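Local coordinates for protein insect group II chitinase (Ostrinia furnacalis, PDB 5Y2A) that hydrolyses chitin, cleaving the beta-1,4 bonds between its N-acetylglucosamine units with a catalytic domain of glycoside hydrolase family 18, at residues E46-S51 and R101-V106; Y176-P181 and N229-K234; H327-V332 and N367-G372. One frame throughout, in Å; residues are numbered along the deposited sequence.

Contact 1. Residues E46-S51 and R101-V106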
loop_
_atom_site.group_PDB
_atom_site.type_symbol
_atom_site.label_atom_id
_atom_site.label_comp_id
_atom_site.label_asym_id
_atom_site.label_seq_id
_atom_site.Cartn_x
_atom_site.Cartn_y
_atom_site.Cartn_z
ATOM N N GLU A 46 -4.454 8.232 -23.422
ATOM C CA GLU A 46 -5.600 8.700 -24.185
ATOM C C GLU A 46 -6.478 9.672 -23.416
ATOM O O GLU A 46 -7.291 10.368 -24.034
ATOM C CB GLU A 46 -6.444 7.503 -24.636
ATOM C CG GLU A 46 -5.667 6.501 -25.473
ATOM C CD GLU A 46 -5.132 7.099 -26.761
ATOM O OE1 GLU A 46 -5.707 8.103 -27.241
ATOM O OE2 GLU A 46 -4.120 6.575 -27.281
ATOM N N LEU A 47 -6.329 9.733 -22.094
ATOM C CA LEU A 47 -7.142 10.592 -21.235
ATOM C C LEU A 47 -8.634 10.331 -21.449
ATOM O O LEU A 47 -9.434 11.252 -21.631
ATOM C CB LEU A 47 -6.798 12.064 -21.455
ATOM C CG LEU A 47 -5.335 12.470 -21.238
ATOM C CD1 LEU A 47 -5.145 13.949 -21.513
ATOM C CD2 LEU A 47 -4.845 12.116 -19.836
ATOM N N VAL A 48 -9.004 9.047 -21.427
ATOM C CA VAL A 48 -10.397 8.621 -21.463
ATOM C C VAL A 48 -10.602 7.535 -20.416
ATOM O O VAL A 48 -9.653 6.909 -19.938
ATOM C CB VAL A 48 -10.846 8.102 -22.849
ATOM C CG1 VAL A 48 -10.719 9.191 -23.915
ATOM C CG2 VAL A 48 -10.059 6.863 -23.229
ATOM N N ILE A 49 -11.874 7.312 -20.071
ATOM C CA ILE A 49 -12.231 6.272 -19.112
ATOM C C ILE A 49 -11.802 4.908 -19.628
ATOM O O ILE A 49 -11.973 4.586 -20.811
ATOM C CB ILE A 49 -13.747 6.293 -18.849
ATOM C CG1 ILE A 49 -14.164 7.585 -18.157
ATOM C CG2 ILE A 49 -14.176 5.060 -18.056
ATOM C CD1 ILE A 49 -15.675 7.784 -18.103
ATOM N N LYS A 50 -11.249 4.091 -18.734
ATOM C CA LYS A 50 -11.008 2.685 -19.030
ATOM C C LYS A 50 -11.245 1.868 -17.771
ATOM O O LYS A 50 -11.175 2.378 -16.650
ATOM C CB LYS A 50 -9.589 2.438 -19.567
ATOM C CG LYS A 50 -8.496 2.462 -18.509
ATOM C CD LYS A 50 -7.170 1.948 -19.067
ATOM C CE LYS A 50 -6.030 2.228 -18.101
ATOM N NZ LYS A 50 -4.690 1.976 -18.702
ATOM N N SER A 51 -11.561 0.592 -17.975
ATOM C CA SER A 51 -11.717 -0.319 -16.855
ATOM C C SER A 51 -10.377 -0.514 -16.161
ATOM O O SER A 51 -9.333 -0.622 -16.809
ATOM C CB SER A 51 -12.261 -1.662 -17.338
ATOM O OG SER A 51 -12.132 -2.652 -16.330
ATOM N N ARG A 101 -10.794 17.493 -23.128
ATOM C CA ARG A 101 -12.083 17.411 -22.453
ATOM C C ARG A 101 -13.168 16.963 -23.415
ATOM O O ARG A 101 -14.019 16.139 -23.063
ATOM C CB ARG A 101 -12.450 18.760 -21.833
ATOM C CG ARG A 101 -11.514 19.208 -20.735
ATOM C CD ARG A 101 -12.187 20.219 -19.829
ATOM N NE ARG A 101 -12.769 21.341 -20.560
ATOM C CZ ARG A 101 -12.180 22.525 -20.705
ATOM N NH1 ARG A 101 -10.988 22.746 -20.170
ATOM N NH2 ARG A 101 -12.790 23.494 -21.381
ATOM N N ARG A 102 -13.139 17.480 -24.644
ATOM C CA ARG A 102 -14.156 17.123 -25.626
ATOM C C ARG A 102 -14.077 15.645 -25.986
ATOM O O ARG A 102 -15.098 14.950 -26.036
ATOM C CB ARG A 102 -14.011 18.005 -26.868
ATOM C CG ARG A 102 -14.996 17.673 -27.960
ATOM C CD ARG A 102 -16.417 17.776 -27.433
ATOM N NE ARG A 102 -17.408 17.379 -28.428
ATOM C CZ ARG A 102 -18.687 17.141 -28.152
ATOM N NH1 ARG A 102 -19.137 17.251 -26.908
ATOM N NH2 ARG A 102 -19.518 16.785 -29.123
ATOM N N LYS A 103 -12.865 15.151 -26.249
ATOM C CA LYS A 103 -12.665 13.724 -26.485
ATOM C C LYS A 103 -13.147 12.894 -25.297
ATOM O O LYS A 103 -13.805 11.862 -25.473
ATOM C CB LYS A 103 -11.183 13.472 -26.772
ATOM C CG LYS A 103 -10.774 12.030 -27.012
ATOM C CD LYS A 103 -9.246 11.928 -26.999
ATOM C CE LYS A 103 -8.755 10.495 -27.122
ATOM N NZ LYS A 103 -7.274 10.425 -26.946
ATOM N N PHE A 104 -12.838 13.340 -24.076
ATOM C CA PHE A 104 -13.260 12.614 -22.877
ATOM C C PHE A 104 -14.776 12.496 -22.807
ATOM O O PHE A 104 -15.316 11.409 -22.563
ATOM C CB PHE A 104 -12.718 13.319 -21.631
ATOM C CG PHE A 104 -13.169 12.701 -20.331
ATOM C CD1 PHE A 104 -14.353 13.099 -19.732
ATOM C CD2 PHE A 104 -12.403 11.726 -19.712
ATOM C CE1 PHE A 104 -14.773 12.532 -18.538
ATOM C CE2 PHE A 104 -12.810 11.154 -18.515
ATOM C CZ PHE A 104 -14.000 11.556 -17.928
ATOM N N VAL A 105 -15.479 13.612 -23.015
ATOM C CA VAL A 105 -16.933 13.637 -22.861
ATOM C C VAL A 105 -17.599 12.717 -23.876
ATOM O O VAL A 105 -18.507 11.946 -23.542
ATOM C CB VAL A 105 -17.456 15.080 -22.982
ATOM C CG1 VAL A 105 -18.977 15.088 -23.078
ATOM C CG2 VAL A 105 -16.979 15.916 -21.809
ATOM N N VAL A 106 -17.173 12.794 -25.137
ATOM C CA VAL A 106 -17.763 11.947 -26.173
ATOM C C VAL A 106 -17.537 10.472 -25.853
ATOM O O VAL A 106 -18.455 9.649 -25.942
ATOM C CB VAL A 106 -17.201 12.317 -27.557
ATOM C CG1 VAL A 106 -17.559 11.245 -28.571
ATOM C CG2 VAL A 106 -17.739 13.668 -27.993
HETATM O O HOH W 1 -13.808 8.885 -21.334
#
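Phe104 and Lys103, neighbours on helix 98-115, reach the turn that leads into strand 49-51, one by packing and one by charge. The Phe104 side chain leaves the helix with CG anti to the backbone N (chi1 176°), which lays its ring alongside residues 47-49. Leu47 O meets the ring in plane at its edge, 3.6 Å from Phe104 CD2. Further round the ring Ile49 crosses it obliquely, its CG1 3.8 Å from Phe104 CE2. A water sits over one face of the ring, nearer its border than its centre; it accepts a bond from Ile49 N and donates one to Phe104 O, joining the backbone of Ile49 to that of the helix.

Lys103 stretches out in full extension toward Glu46, which grips its ammonium group twice. NZ bonds Glu46 O at 2.9 Å, on a lone pair in the carbonyl plane, and also makes a salt bridge of 2.8 Å with Glu46 OE1 through the anti lone pair of that oxygen. Glu46 can offer both acceptors because its chain bends at chi2 (-61°), folding the carboxylate back toward its own carbonyl. Next to the charged pair, the Val48 side chain crosses the lysine chain at about a right angle, its CG1 4.0 Å from Lys103 CE.

In this TIM-barrel fold the contact ties an outer helix to the short strand that pairs antiparallel with barrel strand 34-42. Phe104 and Ile49 continue inward to Leu80 on strand 75-81. The chemistry is thus graded, apolar where it faces the barrel and ionic at the solvent-exposed end, where the salt bridge probably gains less from its charges than it would if buried.

Contact 2. Residues Y176-P181 and N229-K234. With NAG (2-acetamido-2-deoxy-beta-D-glucopyranose), chain C.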
loop_
_atom_site.group_PDB
_atom_site.type_symbol
_atom_site.label_atom_id
_atom_site.label_comp_id
_atom_site.label_asym_id
_atom_site.label_seq_id
_atom_site.Cartn_x
_atom_site.Cartn_y
_atom_site.Cartn_z
ATOM N N TYR A 176 -8.860 25.367 -2.648
ATOM C CA TYR A 176 -8.005 25.239 -3.819
ATOM C C TYR A 176 -8.717 24.621 -5.015
ATOM O O TYR A 176 -8.398 24.960 -6.161
ATOM C CB TYR A 176 -6.792 24.378 -3.475
ATOM C CG TYR A 176 -5.631 25.065 -2.786
ATOM C CD1 TYR A 176 -4.936 26.102 -3.402
ATOM C CD2 TYR A 176 -5.217 24.657 -1.530
ATOM C CE1 TYR A 176 -3.855 26.704 -2.780
ATOM C CE2 TYR A 176 -4.144 25.257 -0.895
ATOM C CZ TYR A 176 -3.468 26.282 -1.526
ATOM O OH TYR A 176 -2.399 26.869 -0.886
ATOM N N ALA A 177 -9.656 23.703 -4.788
ATOM C CA ALA A 177 -10.082 22.786 -5.838
ATOM C C ALA A 177 -11.409 23.139 -6.490
ATOM O O ALA A 177 -11.598 22.826 -7.670
ATOM C CB ALA A 177 -10.179 21.355 -5.282
ATOM N N TYR A 178 -12.347 23.755 -5.770
ATOM C CA TYR A 178 -13.744 23.738 -6.190
ATOM C C TYR A 178 -14.308 25.136 -6.407
ATOM O O TYR A 178 -14.211 26.002 -5.530
ATOM C CB TYR A 178 -14.599 22.988 -5.165
ATOM C CG TYR A 178 -14.128 21.572 -4.915
ATOM C CD1 TYR A 178 -13.977 20.677 -5.968
ATOM C CD2 TYR A 178 -13.842 21.132 -3.633
ATOM C CE1 TYR A 178 -13.545 19.376 -5.748
ATOM C CE2 TYR A 178 -13.408 19.833 -3.402
ATOM C CZ TYR A 178 -13.265 18.963 -4.467
ATOM O OH TYR A 178 -12.836 17.671 -4.238
ATOM N N ASN A 179 -14.897 25.335 -7.583
ATOM C CA ASN A 179 -15.862 26.401 -7.834
ATOM C C ASN A 179 -17.193 25.879 -7.309
ATOM O O ASN A 179 -17.971 25.259 -8.035
ATOM C CB ASN A 179 -15.925 26.735 -9.320
ATOM C CG ASN A 179 -16.883 27.880 -9.636
ATOM O OD1 ASN A 179 -17.850 28.125 -8.915
ATOM N ND2 ASN A 179 -16.611 28.585 -10.729
ATOM N N VAL A 180 -17.448 26.129 -6.024
ATOM C CA VAL A 180 -18.585 25.492 -5.358
ATOM C C VAL A 180 -19.920 25.856 -6.001
ATOM O O VAL A 180 -20.727 24.945 -6.245
ATOM C CB VAL A 180 -18.546 25.788 -3.849
ATOM C CG1 VAL A 180 -19.830 25.314 -3.182
ATOM C CG2 VAL A 180 -17.322 25.122 -3.219
ATOM N N PRO A 181 -20.222 27.130 -6.298
ATOM C CA PRO A 181 -21.526 27.426 -6.926
ATOM C C PRO A 181 -21.739 26.721 -8.258
ATOM O O PRO A 181 -22.849 26.246 -8.532
ATOM C CB PRO A 181 -21.495 28.954 -7.088
ATOM C CG PRO A 181 -20.551 29.423 -6.046
ATOM C CD PRO A 181 -19.486 28.369 -5.984
ATOM N N ASN A 229 -21.402 22.841 6.706
ATOM C CA ASN A 229 -21.723 24.261 6.735
ATOM C C ASN A 229 -20.788 25.068 5.846
ATOM O O ASN A 229 -21.211 26.063 5.244
ATOM C CB ASN A 229 -21.695 24.769 8.176
ATOM C CG ASN A 229 -22.945 24.394 8.933
ATOM O OD1 ASN A 229 -24.007 24.974 8.714
ATOM N ND2 ASN A 229 -22.835 23.409 9.819
ATOM N N TYR A 230 -19.530 24.639 5.719
ATOM C CA TYR A 230 -18.604 25.351 4.842
ATOM C C TYR A 230 -19.039 25.252 3.384
ATOM O O TYR A 230 -19.019 26.252 2.658
ATOM C CB TYR A 230 -17.186 24.805 5.016
ATOM C CG TYR A 230 -16.115 25.707 4.443
ATOM C CD1 TYR A 230 -15.870 26.964 4.991
ATOM C CD2 TYR A 230 -15.355 25.307 3.346
ATOM C CE1 TYR A 230 -14.891 27.794 4.468
ATOM C CE2 TYR A 230 -14.373 26.131 2.817
ATOM C CZ TYR A 230 -14.145 27.372 3.385
ATOM O OH TYR A 230 -13.170 28.194 2.865
ATOM N N TRP A 231 -19.444 24.059 2.938
ATOM C CA TRP A 231 -19.960 23.917 1.579
ATOM C C TRP A 231 -21.199 24.778 1.366
ATOM O O TRP A 231 -21.341 25.429 0.321
ATOM C CB TRP A 231 -20.272 22.450 1.279
ATOM C CG TRP A 231 -19.078 21.708 0.797
ATOM C CD1 TRP A 231 -18.132 21.090 1.559
ATOM C CD2 TRP A 231 -18.674 21.542 -0.561
ATOM N NE1 TRP A 231 -17.173 20.527 0.753
ATOM C CE2 TRP A 231 -17.477 20.800 -0.553
ATOM C CE3 TRP A 231 -19.205 21.953 -1.789
ATOM C CZ2 TRP A 231 -16.801 20.464 -1.721
ATOM C CZ3 TRP A 231 -18.538 21.603 -2.949
ATOM C CH2 TRP A 231 -17.350 20.865 -2.907
ATOM N N ILE A 232 -22.104 24.796 2.346
ATOM C CA ILE A 232 -23.300 25.630 2.242
ATOM C C ILE A 232 -22.912 27.101 2.135
ATOM O O ILE A 232 -23.402 27.831 1.266
ATOM C CB ILE A 232 -24.233 25.386 3.443
ATOM C CG1 ILE A 232 -24.735 23.940 3.458
ATOM C CG2 ILE A 232 -25.405 26.371 3.417
ATOM C CD1 ILE A 232 -25.537 23.579 4.704
ATOM N N ASN A 233 -22.017 27.552 3.015
ATOM C CA ASN A 233 -21.586 28.945 3.005
ATOM C C ASN A 233 -20.802 29.303 1.756
ATOM O O ASN A 233 -20.748 30.482 1.394
ATOM C CB ASN A 233 -20.755 29.242 4.246
ATOM C CG ASN A 233 -21.562 29.135 5.513
ATOM O OD1 ASN A 233 -22.789 29.205 5.478
ATOM N ND2 ASN A 233 -20.884 28.966 6.640
ATOM N N LYS A 234 -20.172 28.327 1.105
ATOM C CA LYS A 234 -19.512 28.567 -0.170
ATOM C C LYS A 234 -20.485 28.603 -1.340
ATOM O O LYS A 234 -20.048 28.821 -2.475
ATOM C CB LYS A 234 -18.435 27.509 -0.427
ATOM C CG LYS A 234 -17.215 27.657 0.456
ATOM C CD LYS A 234 -16.230 28.623 -0.161
ATOM C CE LYS A 234 -14.867 27.994 -0.319
ATOM N NZ LYS A 234 -14.037 28.744 -1.300
HETATM C C1 NAG C . -22.330 23.142 13.602
HETATM C C2 NAG C . -22.540 23.424 15.083
HETATM C C3 NAG C . -23.322 24.727 15.272
HETATM C C4 NAG C . -22.691 25.876 14.490
HETATM C C5 NAG C . -22.430 25.457 13.046
HETATM C C6 NAG C . -21.656 26.490 12.256
HETATM C C7 NAG C . -22.747 21.722 16.837
HETATM C C8 NAG C . -23.615 20.656 17.437
HETATM N N2 NAG C . -23.231 22.331 15.749
HETATM O O3 NAG C . -23.362 25.016 16.665
HETATM O O4 NAG C . -23.601 26.968 14.395
HETATM O O5 NAG C . -21.673 24.239 13.001
HETATM O O6 NAG C . -20.313 26.601 12.709
HETATM O O7 NAG C . -21.654 22.009 17.308
HETATM O O HOH W 2 -13.638 27.021 -3.065
#
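The break between helices 171-177 and 180-186, on the outside of the TIM barrel, receives the C-terminal end of helix 224-233. Val180 packs against Trp231 and against Lys234, the residue after the helix. Its CG1 lies 3.7 Å from Trp231 CE3, and its CG2 is equally near CZ3 of the same indole; CG1 also approaches Lys234 CB at 3.8 Å. Pro181 adds its CD, 3.6 Å from Lys234 O.

The far end of the indole is met by Tyr178, whose CD2 lies 3.6 Å from Trp231 CZ2. The two rings cross obliquely, their planes at 42° and the centroids of the phenol and the six-membered ring 5.3 Å apart. Ala177 CB rests over the centre of one face of the phenol ring. Both aromatic residues also turn their polar ends to Ser168, just past barrel strand 162-167: Tyr178 OH bonds its N, and Trp231 NE1 makes a weak bond to its O. The pair lies between these outer helices and the barrel wall, where both side chains touch Val167. Asn179 is the N-cap of helix 180-186, its OD1 accepting a bond from Ala182 N.

A water bridges the segments on the polar side, donating to Tyr178 O at 2.7 Å and accepting from Lys234 NZ. Earlier in helix 224-233, Asn229 ND2 bonds Asn225 O and comes within 3.5 Å of O5 of an N-acetylglucosamine, which is probably N-linked to Asn225.

Contact 3. Residues H327-V332 and N367-G372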
loop_
_atom_site.group_PDB
_atom_site.type_symbol
_atom_site.label_atom_id
_atom_site.label_comp_id
_atom_site.label_asym_id
_atom_site.label_seq_id
_atom_site.Cartn_x
_atom_site.Cartn_y
_atom_site.Cartn_z
ATOM N N HIS A 327 -27.020 9.069 13.912
ATOM C CA HIS A 327 -26.976 10.508 14.144
ATOM C C HIS A 327 -26.656 11.268 12.866
ATOM O O HIS A 327 -27.257 12.312 12.588
ATOM C CB HIS A 327 -25.944 10.862 15.212
ATOM C CG HIS A 327 -25.858 12.333 15.476
ATOM N ND1 HIS A 327 -26.791 13.004 16.236
ATOM C CD2 HIS A 327 -24.987 13.272 15.035
ATOM C CE1 HIS A 327 -26.481 14.288 16.278
ATOM N NE2 HIS A 327 -25.394 14.478 15.553
ATOM N N LYS A 328 -25.693 10.775 12.083
ATOM C CA LYS A 328 -25.313 11.501 10.880
ATOM C C LYS A 328 -26.438 11.506 9.857
ATOM O O LYS A 328 -26.637 12.508 9.155
ATOM C CB LYS A 328 -24.024 10.909 10.312
ATOM C CG LYS A 328 -22.823 11.257 11.186
ATOM C CD LYS A 328 -21.525 10.638 10.679
ATOM C CE LYS A 328 -20.340 11.147 11.512
ATOM N NZ LYS A 328 -19.040 10.558 11.066
ATOM N N ALA A 329 -27.207 10.419 9.791
ATOM C CA ALA A 329 -28.379 10.401 8.926
ATOM C C ALA A 329 -29.452 11.353 9.442
ATOM O O ALA A 329 -30.115 12.032 8.652
ATOM C CB ALA A 329 -28.922 8.975 8.817
ATOM N N GLU A 330 -29.636 11.419 10.763
ATOM C CA GLU A 330 -30.604 12.359 11.316
ATOM C C GLU A 330 -30.142 13.797 11.145
ATOM O O GLU A 330 -30.970 14.693 10.934
ATOM C CB GLU A 330 -30.869 12.031 12.790
ATOM C CG GLU A 330 -31.592 10.707 12.956
ATOM C CD GLU A 330 -32.000 10.396 14.385
ATOM O OE1 GLU A 330 -31.328 10.860 15.331
ATOM O OE2 GLU A 330 -32.993 9.660 14.551
ATOM N N TYR A 331 -28.827 14.031 11.207
ATOM C CA TYR A 331 -28.270 15.340 10.877
ATOM C C TYR A 331 -28.616 15.741 9.449
ATOM O O TYR A 331 -28.998 16.888 9.187
ATOM C CB TYR A 331 -26.757 15.306 11.074
ATOM C CG TYR A 331 -26.014 16.560 10.670
ATOM C CD1 TYR A 331 -25.840 17.605 11.568
ATOM C CD2 TYR A 331 -25.454 16.684 9.408
ATOM C CE1 TYR A 331 -25.137 18.742 11.214
ATOM C CE2 TYR A 331 -24.754 17.823 9.042
ATOM C CZ TYR A 331 -24.599 18.850 9.954
ATOM O OH TYR A 331 -23.902 19.986 9.609
ATOM N N VAL A 332 -28.446 14.809 8.505
ATOM C CA VAL A 332 -28.822 15.052 7.114
ATOM C C VAL A 332 -30.287 15.457 7.012
ATOM O O VAL A 332 -30.642 16.397 6.292
ATOM C CB VAL A 332 -28.528 13.798 6.266
ATOM C CG1 VAL A 332 -29.319 13.835 4.956
ATOM C CG2 VAL A 332 -27.023 13.689 5.998
ATOM N N ASN A 367 -30.771 3.757 6.104
ATOM C CA ASN A 367 -32.032 3.643 5.368
ATOM C C ASN A 367 -33.237 3.849 6.276
ATOM O O ASN A 367 -34.262 4.396 5.849
ATOM C CB ASN A 367 -32.121 2.281 4.693
ATOM C CG ASN A 367 -31.414 2.262 3.371
ATOM O OD1 ASN A 367 -32.014 2.509 2.329
ATOM N ND2 ASN A 367 -30.119 1.987 3.406
ATOM N N HIS A 368 -33.137 3.382 7.516
ATOM C CA HIS A 368 -34.187 3.599 8.505
ATOM C C HIS A 368 -34.480 5.086 8.680
ATOM O O HIS A 368 -35.638 5.518 8.617
ATOM C CB HIS A 368 -33.751 2.949 9.821
ATOM C CG HIS A 368 -34.618 3.282 10.993
ATOM N ND1 HIS A 368 -35.956 2.963 11.046
ATOM C CD2 HIS A 368 -34.325 3.883 12.170
ATOM C CE1 HIS A 368 -36.455 3.369 12.200
ATOM N NE2 HIS A 368 -35.485 3.928 12.901
ATOM N N VAL A 369 -33.431 5.892 8.859
ATOM C CA VAL A 369 -33.607 7.321 9.113
ATOM C C VAL A 369 -34.092 8.043 7.860
ATOM O O VAL A 369 -35.012 8.871 7.914
ATOM C CB VAL A 369 -32.293 7.935 9.628
ATOM C CG1 VAL A 369 -32.422 9.450 9.713
ATOM C CG2 VAL A 369 -31.915 7.335 10.977
ATOM N N LEU A 370 -33.449 7.784 6.724
ATOM C CA LEU A 370 -33.659 8.603 5.538
ATOM C C LEU A 370 -34.814 8.130 4.669
ATOM O O LEU A 370 -35.396 8.940 3.938
ATOM C CB LEU A 370 -32.383 8.640 4.691
ATOM C CG LEU A 370 -31.187 9.317 5.356
ATOM C CD1 LEU A 370 -30.026 9.342 4.379
ATOM C CD2 LEU A 370 -31.563 10.726 5.807
ATOM N N ARG A 371 -35.143 6.841 4.709
ATOM C CA ARG A 371 -36.157 6.284 3.827
ATOM C C ARG A 371 -37.258 5.556 4.588
ATOM O O ARG A 371 -38.106 4.911 3.958
ATOM C CB ARG A 371 -35.501 5.360 2.795
ATOM C CG ARG A 371 -34.474 6.095 1.929
ATOM C CD ARG A 371 -33.703 5.151 1.044
ATOM N NE ARG A 371 -34.513 4.620 -0.049
ATOM C CZ ARG A 371 -34.261 3.471 -0.669
ATOM N NH1 ARG A 371 -33.234 2.721 -0.290
ATOM N NH2 ARG A 371 -35.041 3.067 -1.663
ATOM N N GLY A 372 -37.278 5.654 5.917
ATOM C CA GLY A 372 -38.360 5.087 6.698
ATOM C C GLY A 372 -38.422 3.580 6.734
ATOM O O GLY A 372 -39.468 3.022 7.078
#
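Asn367 ND2 is held by two carbonyl oxygens, Leu363 O one turn earlier in its own helix and Leu31 O from a separate part of the chain. The other end of the same amide is engaged as well: Asn367 OD1 accepts a bond of 2.9 Å from Arg371 NH1, which arrives nearly along the C=O axis (171°). With both ends bound, the rotation of the amide is fixed.

Across the contact the joining is apolar. Helices 322-334 and 361-371, which precede and follow barrel strand 339-343, run almost parallel here, their short axes at 9° and 8.7 Å apart. Ala329 is the small residue that lets them come close: its CB meets Val369 CB at 3.6 Å. Val369 CG1, anti to the backbone N, reaches past it to Ala329 C at 3.5 Å and also touches Glu330 CG, the two side chains crossing at about a right angle. An alanine here, in place of the valine, keeps the CB contact but lacks both methyls that reach Ala329 C and Glu330 CG, and would probably loosen the packing of the two helices.

Deeper in the TIM barrel's outer layer, Leu370 CD2 lies 3.4 Å from Ala329 O and 3.9 Å from Val332 CG1. Both Leu370 and Val332 touch Ser340 of strand 339-343, and Leu370 also touches Val5 of strand 4-10.

How the contacts relate
The three contacts follow one another along the chain and sit at different points around the outside of the barrel. Contacts 1 and 3 lie on opposite sides of the chain's centre, with their centres 36 Å apart; contact 2 falls between them in sequence, its centre 27 Å from that of contact 1 and 24 Å from that of contact 3. Contacts 2 and 3 touch, Asn229 ND2 packing 3.6 Å from Tyr331 OH, which itself bonds Asn225 OD1. The sugar, probably an N-linked glycan rather than a substrate, lies beside this junction, near Asn229 and about 12 Å from the side chain of Glu330. Contact 1 stays apart, its nearest atoms about 12 Å from contact 2.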